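Agglutinin (Narcissus pseudonarcissus, PDB 3DZW) binds mannose, here as the alpha-1,3-linked mannobiose, acting as a tetrameric plant lectin of the beta-prism II fold. Local coordinates at residues L4-T9 / N81-C86; Y21-Q26 / C52-Q57. All blocks are in the same frame, centred on the assembly; numbering follows the deposited sequence.

Along the chain the four segments run 4-9, 21-26, 52-57 and 81-86, so contact 2 is nested inside the loop that contact 1 closes. Their centres lie 13 Å apart. Contact 1 pairs the N-terminal strand 3-5 with strand 84-88 in one sheet of the prism, whereas contact 2 brings together side chains from the other two sheets, those holding strands 21-25 and 53-56. The two contacts meet at the start of strand 8-10, beside strand 53-56: just before it Gly7 N lies 2.8 Å from Met56 O, a probable hydrogen bond. All three sheets of the beta-prism II fold, each with its own mannose pocket, are thereby tied to one another.

Contact 1 (L4-T9 / N81-C86); sequences LYSGET and NGNYVC. With MAN (alpha-D-mannopyranose), chain C; MAN (alpha-D-mannopyranose), chain B.
Leu4 and Cys86 form an antiparallel hydrogen-bonded pair in which both backbone groups of each residue are used: Leu4 N donates to Cys86 O at 2.9 Å, nearly straight (174°), and Cys86 N donates back to Leu4 O. Their CB atoms turn to the same face, where strand 53-56 supplies Met56 to pack on both, a suitable place for an aliphatic chain and a small sulfur side chain. On the other face Tyr5 and Val85, a non-hydrogen-bonded pair, lie side by side and point the same way, with Val85 CG1 3.7 Å from Tyr5 CD2.

Strand 3-5, the outermost strand, within this chain, of the three-stranded sheet of the beta-prism II fold, ends in a type II turn from Tyr5 to Glu8. Glu8 N closes the turn on Tyr5 O, and Gly7 takes the positive phi that glycine tolerates well. Glu8 OE1 accepts Tyr5 N at 3.0 Å from above its carboxylate plane, while OE2 forms a salt bridge with Lys90 of the second subunit.

Ser6 extends the pairing beyond the bridges. Its N donates to Tyr84 O, and OG, placed between N and the carbonyl carbon (chi1 56°), accepts Tyr84 N at 3.0 Å and 174°, a reach that suits a short hydroxyl. A water 2.7 Å from Ser6 OG donates to Gly82 O and, at 3.3 Å, to Asn83 OD1. The amide nitrogen serves the sugar: Asn83 ND2 donates to O2 of the chain B mannose at 3.0 Å, the disaccharide being also hydrogen-bonded to Gln89, Asp91, Asn93 and Tyr97 of the second subunit.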
loop_
_atom_site.group_PDB
_atom_site.type_symbol
_atom_site.label_atom_id
_atom_site.label_comp_id
_atom_site.label_asym_id
_atom_site.label_seq_id
_atom_site.Cartn_x
_atom_site.Cartn_y
_atom_site.Cartn_z
ATOM N N LEU A 4 -10.086 -5.801 8.152
ATOM C CA LEU A 4 -10.043 -6.669 9.298
ATOM C C LEU A 4 -11.010 -7.812 8.921
ATOM O O LEU A 4 -12.233 -7.605 8.840
ATOM C CB LEU A 4 -10.472 -5.975 10.588
ATOM C CG LEU A 4 -10.379 -6.848 11.873
ATOM C CD1 LEU A 4 -8.937 -7.240 12.153
ATOM C CD2 LEU A 4 -10.981 -6.145 13.084
ATOM N N TYR A 5 -10.453 -8.996 8.646
ATOM C CA TYR A 5 -11.257 -10.169 8.223
ATOM C C TYR A 5 -11.916 -10.874 9.386
ATOM O O TYR A 5 -11.415 -10.820 10.513
ATOM C CB TYR A 5 -10.376 -11.171 7.445
ATOM C CG TYR A 5 -9.862 -10.657 6.109
ATOM C CD1 TYR A 5 -8.665 -9.959 6.020
ATOM C CD2 TYR A 5 -10.576 -10.889 4.933
ATOM C CE1 TYR A 5 -8.190 -9.486 4.777
ATOM C CE2 TYR A 5 -10.114 -10.418 3.693
ATOM C CZ TYR A 5 -8.926 -9.727 3.625
ATOM O OH TYR A 5 -8.472 -9.271 2.406
ATOM N N SER A 6 -13.064 -11.533 9.127
ATOM C CA SER A 6 -13.753 -12.279 10.190
ATOM C C SER A 6 -12.808 -13.364 10.696
ATOM O O SER A 6 -12.143 -14.058 9.893
ATOM C CB SER A 6 -15.117 -12.855 9.723
ATOM O OG SER A 6 -14.996 -13.679 8.577
ATOM N N GLY A 7 -12.724 -13.490 12.026
ATOM C CA GLY A 7 -11.820 -14.445 12.669
ATOM C C GLY A 7 -10.504 -13.768 13.119
ATOM O O GLY A 7 -9.649 -14.415 13.740
ATOM N N GLU A 8 -10.349 -12.464 12.795
ATOM C CA GLU A 8 -9.139 -11.676 13.174
ATOM C C GLU A 8 -9.456 -10.649 14.244
ATOM O O GLU A 8 -10.627 -10.264 14.436
ATOM C CB GLU A 8 -8.531 -10.956 11.964
ATOM C CG GLU A 8 -8.012 -11.879 10.848
ATOM C CD GLU A 8 -7.347 -11.102 9.691
ATOM O OE1 GLU A 8 -7.687 -9.907 9.481
ATOM O OE2 GLU A 8 -6.499 -11.695 8.986
ATOM N N THR A 9 -8.409 -10.182 14.927
ATOM C CA THR A 9 -8.548 -9.197 15.985
ATOM C C THR A 9 -7.463 -8.133 15.938
ATOM O O THR A 9 -6.387 -8.349 15.370
ATOM C CB THR A 9 -8.442 -9.844 17.381
ATOM O OG1 THR A 9 -7.137 -10.435 17.537
ATOM C CG2 THR A 9 -9.524 -10.916 17.591
ATOM N N ASN A 81 -23.719 -17.598 10.522
ATOM C CA ASN A 81 -22.315 -17.901 10.509
ATOM C C ASN A 81 -21.812 -17.830 9.084
ATOM O O ASN A 81 -22.477 -18.319 8.170
ATOM C CB ASN A 81 -22.065 -19.293 11.068
ATOM C CG ASN A 81 -20.580 -19.646 11.134
ATOM O OD1 ASN A 81 -20.185 -20.761 10.814
ATOM N ND2 ASN A 81 -19.760 -18.685 11.521
ATOM N N GLY A 82 -20.645 -17.221 8.882
ATOM C CA GLY A 82 -20.077 -17.098 7.542
ATOM C C GLY A 82 -18.795 -16.281 7.508
ATOM O O GLY A 82 -18.068 -16.210 8.502
ATOM N N ASN A 83 -18.521 -15.675 6.349
ATOM C CA ASN A 83 -17.324 -14.855 6.138
ATOM C C ASN A 83 -17.696 -13.401 5.916
ATOM O O ASN A 83 -18.521 -13.089 5.050
ATOM C CB ASN A 83 -16.524 -15.401 4.953
ATOM C CG ASN A 83 -15.946 -16.810 5.227
ATOM O OD1 ASN A 83 -15.108 -16.990 6.107
ATOM N ND2 ASN A 83 -16.367 -17.781 4.440
ATOM N N TYR A 84 -17.078 -12.509 6.705
ATOM C CA TYR A 84 -17.343 -11.072 6.655
ATOM C C TYR A 84 -16.058 -10.269 6.619
ATOM O O TYR A 84 -14.983 -10.798 6.890
ATOM C CB TYR A 84 -18.126 -10.637 7.894
ATOM C CG TYR A 84 -19.470 -11.315 8.108
ATOM C CD1 TYR A 84 -19.554 -12.571 8.705
ATOM C CD2 TYR A 84 -20.658 -10.674 7.768
ATOM C CE1 TYR A 84 -20.801 -13.192 8.918
ATOM C CE2 TYR A 84 -21.903 -11.292 7.982
ATOM C CZ TYR A 84 -21.956 -12.542 8.556
ATOM O OH TYR A 84 -23.180 -13.148 8.772
ATOM N N VAL A 85 -16.182 -8.970 6.293
ATOM C CA VAL A 85 -15.042 -8.049 6.275
ATOM C C VAL A 85 -15.414 -6.672 6.834
ATOM O O VAL A 85 -16.507 -6.186 6.596
ATOM C CB VAL A 85 -14.428 -7.834 4.835
ATOM C CG1 VAL A 85 -13.749 -9.111 4.327
ATOM C CG2 VAL A 85 -15.484 -7.319 3.839
ATOM N N CYS A 86 -14.495 -6.087 7.616
ATOM C CA CYS A 86 -14.637 -4.726 8.152
ATOM C C CYS A 86 -13.600 -3.929 7.388
ATOM O O CYS A 86 -12.398 -4.172 7.540
ATOM C CB CYS A 86 -14.374 -4.665 9.629
ATOM S SG CYS A 86 -14.434 -2.946 10.325
HETATM C C1 MAN C . -11.927 -18.797 2.338
HETATM C C2 MAN C . -11.262 -17.467 2.666
HETATM C C3 MAN C . -12.311 -16.439 3.098
HETATM C C4 MAN C . -13.394 -16.324 2.042
HETATM C C5 MAN C . -13.959 -17.709 1.699
HETATM C C6 MAN C . -14.974 -17.633 0.566
HETATM O O2 MAN C . -10.536 -17.002 1.534
HETATM O O3 MAN C . -11.712 -15.172 3.310
HETATM O O4 MAN C . -14.428 -15.460 2.512
HETATM O O5 MAN C . -12.899 -18.606 1.328
HETATM O O6 MAN C . -15.541 -18.918 0.342
HETATM C C1 MAN B . -14.698 -22.497 3.783
HETATM C C2 MAN B . -14.328 -20.951 3.647
HETATM C C3 MAN B . -12.828 -20.745 3.371
HETATM C C4 MAN B . -11.983 -21.629 4.293
HETATM C C5 MAN B . -12.289 -23.116 4.088
HETATM C C6 MAN B . -11.409 -23.992 4.978
HETATM O O1 MAN B . -15.547 -23.086 2.671
HETATM O O2 MAN B . -14.702 -20.274 4.807
HETATM O O3 MAN B . -12.464 -19.374 3.547
HETATM O O4 MAN B . -10.622 -21.406 4.041
HETATM O O5 MAN B . -13.640 -23.408 4.401
HETATM O O6 MAN B . -11.780 -23.803 6.329
HETATM O O HOH W 1 -15.246 -16.254 9.318
#

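Contact 2 (Y21-Q26 / C52-Q57); sequences YVFIMQ and CHLSMQ. With MAN (alpha-D-mannopyranose), chain D; MAN (alpha-D-mannopyranose), chain E; MAN (alpha-D-mannopyranose), chain F; MAN (alpha-D-mannopyranose), chain G.
Met25 packs on Cys52 and Leu54 at the start of strand 53-56. Its CG stands anti to the backbone N, and the bend at chi2 (66°) then turns the sulfur over the backbone of 53-54. CG makes a van der Waals contact with the backbone carbonyl Cys52 O at 3.6 Å, and SD is 4.0 Å from Leu54 CB; a flexible, unbranched thioether fits such an uneven surface. Beside it, Phe23 and Leu54 cross at about a right angle, with Phe23 CE2 4.2 Å from Leu54 CD2. Leu31 and Leu33 also touch Phe23, and Leu10, Leu62 and Val64 pack on Leu54.

The strands 21-25 and 53-56 belong to different sheets of the beta-prism II fold, their N-to-C directions 114° apart and their axes 7.9 Å apart at closest, a separation bridged here by side chains rather than backbone pairing.

At one end a water bridges the two backbones, donating to Gln26 O (2.6 Å) and to Cys52 O (2.8 Å). Close by, the disulfide from Cys52 to Cys29 ties the start of strand 53-56 to the loop that follows Gln26.

Sugar binding occupies the strand ends. Gln26 and Gln57 each open a QxDxNxVxY mannose motif; their side chains, extended beyond CG, present NE2 to O3 of separate mannoses, with a weak second bond to O2. Tyr34 and Asp28 hold the Gln26 amide from its two ends, as Tyr65 and Asp59 do for Gln57, which probably fixes the amide with NE2 toward the sugar.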
loop_
_atom_site.group_PDB
_atom_site.type_symbol
_atom_site.label_atom_id
_atom_site.label_comp_id
_atom_site.label_asym_id
_atom_site.label_seq_id
_atom_site.Cartn_x
_atom_site.Cartn_y
_atom_site.Cartn_z
ATOM N N TYR A 21 -6.117 8.266 6.659
ATOM C CA TYR A 21 -7.060 7.767 7.681
ATOM C C TYR A 21 -6.491 6.601 8.507
ATOM O O TYR A 21 -5.827 5.701 7.966
ATOM C CB TYR A 21 -8.393 7.333 7.033
ATOM C CG TYR A 21 -8.936 8.314 6.019
ATOM C CD1 TYR A 21 -9.043 9.669 6.320
ATOM C CD2 TYR A 21 -9.406 7.878 4.779
ATOM C CE1 TYR A 21 -9.552 10.582 5.389
ATOM C CE2 TYR A 21 -9.929 8.785 3.843
ATOM C CZ TYR A 21 -9.996 10.133 4.161
ATOM O OH TYR A 21 -10.504 11.036 3.257
ATOM N N VAL A 22 -6.754 6.633 9.825
ATOM C CA VAL A 22 -6.315 5.592 10.753
ATOM C C VAL A 22 -7.495 5.197 11.701
ATOM O O VAL A 22 -8.125 6.067 12.317
ATOM C CB VAL A 22 -5.095 6.023 11.582
ATOM C CG1 VAL A 22 -4.731 4.947 12.610
ATOM C CG2 VAL A 22 -3.900 6.328 10.667
ATOM N N PHE A 23 -7.773 3.888 11.778
ATOM C CA PHE A 23 -8.841 3.314 12.619
ATOM C C PHE A 23 -8.088 2.472 13.629
ATOM O O PHE A 23 -7.606 1.369 13.304
ATOM C CB PHE A 23 -9.810 2.530 11.745
ATOM C CG PHE A 23 -11.053 2.033 12.460
ATOM C CD1 PHE A 23 -11.986 2.928 12.968
ATOM C CD2 PHE A 23 -11.336 0.671 12.532
ATOM C CE1 PHE A 23 -13.147 2.474 13.597
ATOM C CE2 PHE A 23 -12.509 0.213 13.156
ATOM C CZ PHE A 23 -13.403 1.113 13.683
ATOM N N ILE A 24 -7.980 2.987 14.870
ATOM C CA ILE A 24 -7.156 2.348 15.918
ATOM C C ILE A 24 -7.837 1.924 17.252
ATOM O O ILE A 24 -8.632 2.667 17.832
ATOM C CB ILE A 24 -5.934 3.317 16.264
ATOM C CG1 ILE A 24 -4.961 2.692 17.287
ATOM C CG2 ILE A 24 -6.439 4.672 16.744
ATOM C CD1 ILE A 24 -3.679 3.528 17.498
ATOM N N MET A 25 -7.476 0.714 17.711
ATOM C CA MET A 25 -7.927 0.161 18.969
ATOM C C MET A 25 -6.892 0.666 19.981
ATOM O O MET A 25 -5.854 0.014 20.215
ATOM C CB MET A 25 -7.962 -1.356 18.895
ATOM C CG MET A 25 -8.410 -2.137 20.186
ATOM S SD MET A 25 -10.124 -1.927 20.721
ATOM C CE MET A 25 -10.095 -0.291 21.474
ATOM N N GLN A 26 -7.168 1.832 20.567
ATOM C CA GLN A 26 -6.232 2.477 21.514
ATOM C C GLN A 26 -6.070 1.739 22.827
ATOM O O GLN A 26 -6.965 0.997 23.260
ATOM C CB GLN A 26 -6.669 3.938 21.792
ATOM C CG GLN A 26 -6.648 4.828 20.545
ATOM C CD GLN A 26 -6.970 6.289 20.829
ATOM O OE1 GLN A 26 -6.649 7.170 20.022
ATOM N NE2 GLN A 26 -7.591 6.562 21.988
ATOM N N CYS A 52 -7.911 -3.150 25.750
ATOM C CA CYS A 52 -9.038 -3.862 25.181
ATOM C C CYS A 52 -8.648 -4.322 23.783
ATOM O O CYS A 52 -7.654 -3.842 23.238
ATOM C CB CYS A 52 -10.255 -2.956 25.093
ATOM S SG CYS A 52 -10.958 -2.411 26.692
ATOM N N HIS A 53 -9.416 -5.260 23.198
ATOM C CA HIS A 53 -9.137 -5.720 21.820
ATOM C C HIS A 53 -10.422 -5.697 20.982
ATOM O O HIS A 53 -11.527 -5.798 21.523
ATOM C CB HIS A 53 -8.479 -7.121 21.787
ATOM C CG HIS A 53 -9.405 -8.252 22.137
ATOM N ND1 HIS A 53 -9.591 -8.692 23.428
ATOM C CD2 HIS A 53 -10.176 -9.050 21.354
ATOM C CE1 HIS A 53 -10.442 -9.706 23.429
ATOM N NE2 HIS A 53 -10.813 -9.939 22.183
ATOM N N LEU A 54 -10.259 -5.540 19.662
ATOM C CA LEU A 54 -11.380 -5.499 18.714
ATOM C C LEU A 54 -11.460 -6.799 17.952
ATOM O O LEU A 54 -10.445 -7.286 17.456
ATOM C CB LEU A 54 -11.195 -4.347 17.731
ATOM C CG LEU A 54 -12.258 -4.168 16.643
ATOM C CD1 LEU A 54 -13.609 -3.845 17.256
ATOM C CD2 LEU A 54 -11.839 -3.079 15.659
ATOM N N SER A 55 -12.667 -7.358 17.831
ATOM C CA SER A 55 -12.859 -8.624 17.120
ATOM C C SER A 55 -13.970 -8.599 16.057
ATOM O O SER A 55 -15.123 -8.269 16.356
ATOM C CB SER A 55 -13.170 -9.744 18.127
ATOM O OG SER A 55 -13.392 -10.980 17.457
ATOM N N MET A 56 -13.595 -8.928 14.808
ATOM C CA MET A 56 -14.544 -9.058 13.712
ATOM C C MET A 56 -14.887 -10.534 13.756
ATOM O O MET A 56 -14.077 -11.386 13.357
ATOM C CB MET A 56 -13.923 -8.648 12.394
ATOM C CG MET A 56 -14.813 -8.787 11.118
ATOM S SD MET A 56 -16.295 -7.734 11.012
ATOM C CE MET A 56 -17.433 -8.567 12.107
ATOM N N GLN A 57 -16.078 -10.849 14.264
ATOM C CA GLN A 57 -16.512 -12.258 14.461
ATOM C C GLN A 57 -17.138 -12.948 13.239
ATOM O O GLN A 57 -17.630 -12.284 12.304
ATOM C CB GLN A 57 -17.483 -12.310 15.648
ATOM C CG GLN A 57 -16.844 -11.815 16.944
ATOM C CD GLN A 57 -17.757 -11.886 18.149
ATOM O OE1 GLN A 57 -17.297 -11.761 19.282
ATOM N NE2 GLN A 57 -19.057 -12.092 17.918
HETATM C C1 MAN D . -10.760 10.421 24.245
HETATM C C2 MAN D . -9.363 9.738 23.971
HETATM C C3 MAN D . -8.666 10.432 22.810
HETATM C C4 MAN D . -9.599 10.485 21.571
HETATM C C5 MAN D . -10.981 11.120 21.875
HETATM C C6 MAN D . -11.920 10.984 20.693
HETATM O O1 MAN D . -10.799 11.552 25.238
HETATM O O2 MAN D . -9.536 8.366 23.703
HETATM O O3 MAN D . -7.463 9.742 22.529
HETATM O O4 MAN D . -8.991 11.223 20.544
HETATM O O5 MAN D . -11.625 10.524 23.001
HETATM O O6 MAN D . -13.198 11.469 21.060
HETATM C C1 MAN E . -23.779 -11.240 20.079
HETATM C C2 MAN E . -22.589 -12.287 19.868
HETATM C C3 MAN E . -21.623 -12.352 21.034
HETATM C C4 MAN E . -21.225 -10.947 21.487
HETATM C C5 MAN E . -22.452 -10.092 21.860
HETATM C C6 MAN E . -22.044 -8.678 22.227
HETATM O O1 MAN E . -25.165 -11.785 20.356
HETATM O O2 MAN E . -21.901 -11.915 18.709
HETATM O O3 MAN E . -20.466 -13.061 20.636
HETATM O O4 MAN E . -20.359 -11.027 22.603
HETATM O O5 MAN E . -23.385 -9.973 20.795
HETATM O O6 MAN E . -23.209 -7.877 22.379
HETATM C C1 MAN F . -6.316 10.617 22.623
HETATM C C2 MAN F . -5.107 9.918 22.005
HETATM C C3 MAN F . -4.606 8.789 22.895
HETATM C C4 MAN F . -4.384 9.290 24.305
HETATM C C5 MAN F . -5.643 9.981 24.827
HETATM C C6 MAN F . -5.435 10.541 26.233
HETATM O O2 MAN F . -4.069 10.851 21.804
HETATM O O3 MAN F . -3.393 8.270 22.382
HETATM O O4 MAN F . -4.056 8.193 25.118
HETATM O O5 MAN F . -6.019 11.043 23.954
HETATM O O6 MAN F . -6.684 10.910 26.770
HETATM C C1 MAN G . -20.343 -14.313 21.325
HETATM C C2 MAN G . -18.970 -14.899 21.012
HETATM C C3 MAN G . -18.919 -15.432 19.574
HETATM C C4 MAN G . -20.090 -16.354 19.311
HETATM C C5 MAN G . -21.385 -15.650 19.648
HETATM C C6 MAN G . -22.586 -16.576 19.420
HETATM O O2 MAN G . -18.687 -15.928 21.938
HETATM O O3 MAN G . -17.714 -16.131 19.347
HETATM O O4 MAN G . -20.094 -16.718 17.951
HETATM O O5 MAN G . -21.362 -15.243 21.003
HETATM O O6 MAN G . -23.776 -15.925 19.813
HETATM O O HOH W 2 -6.591 -1.441 24.140
#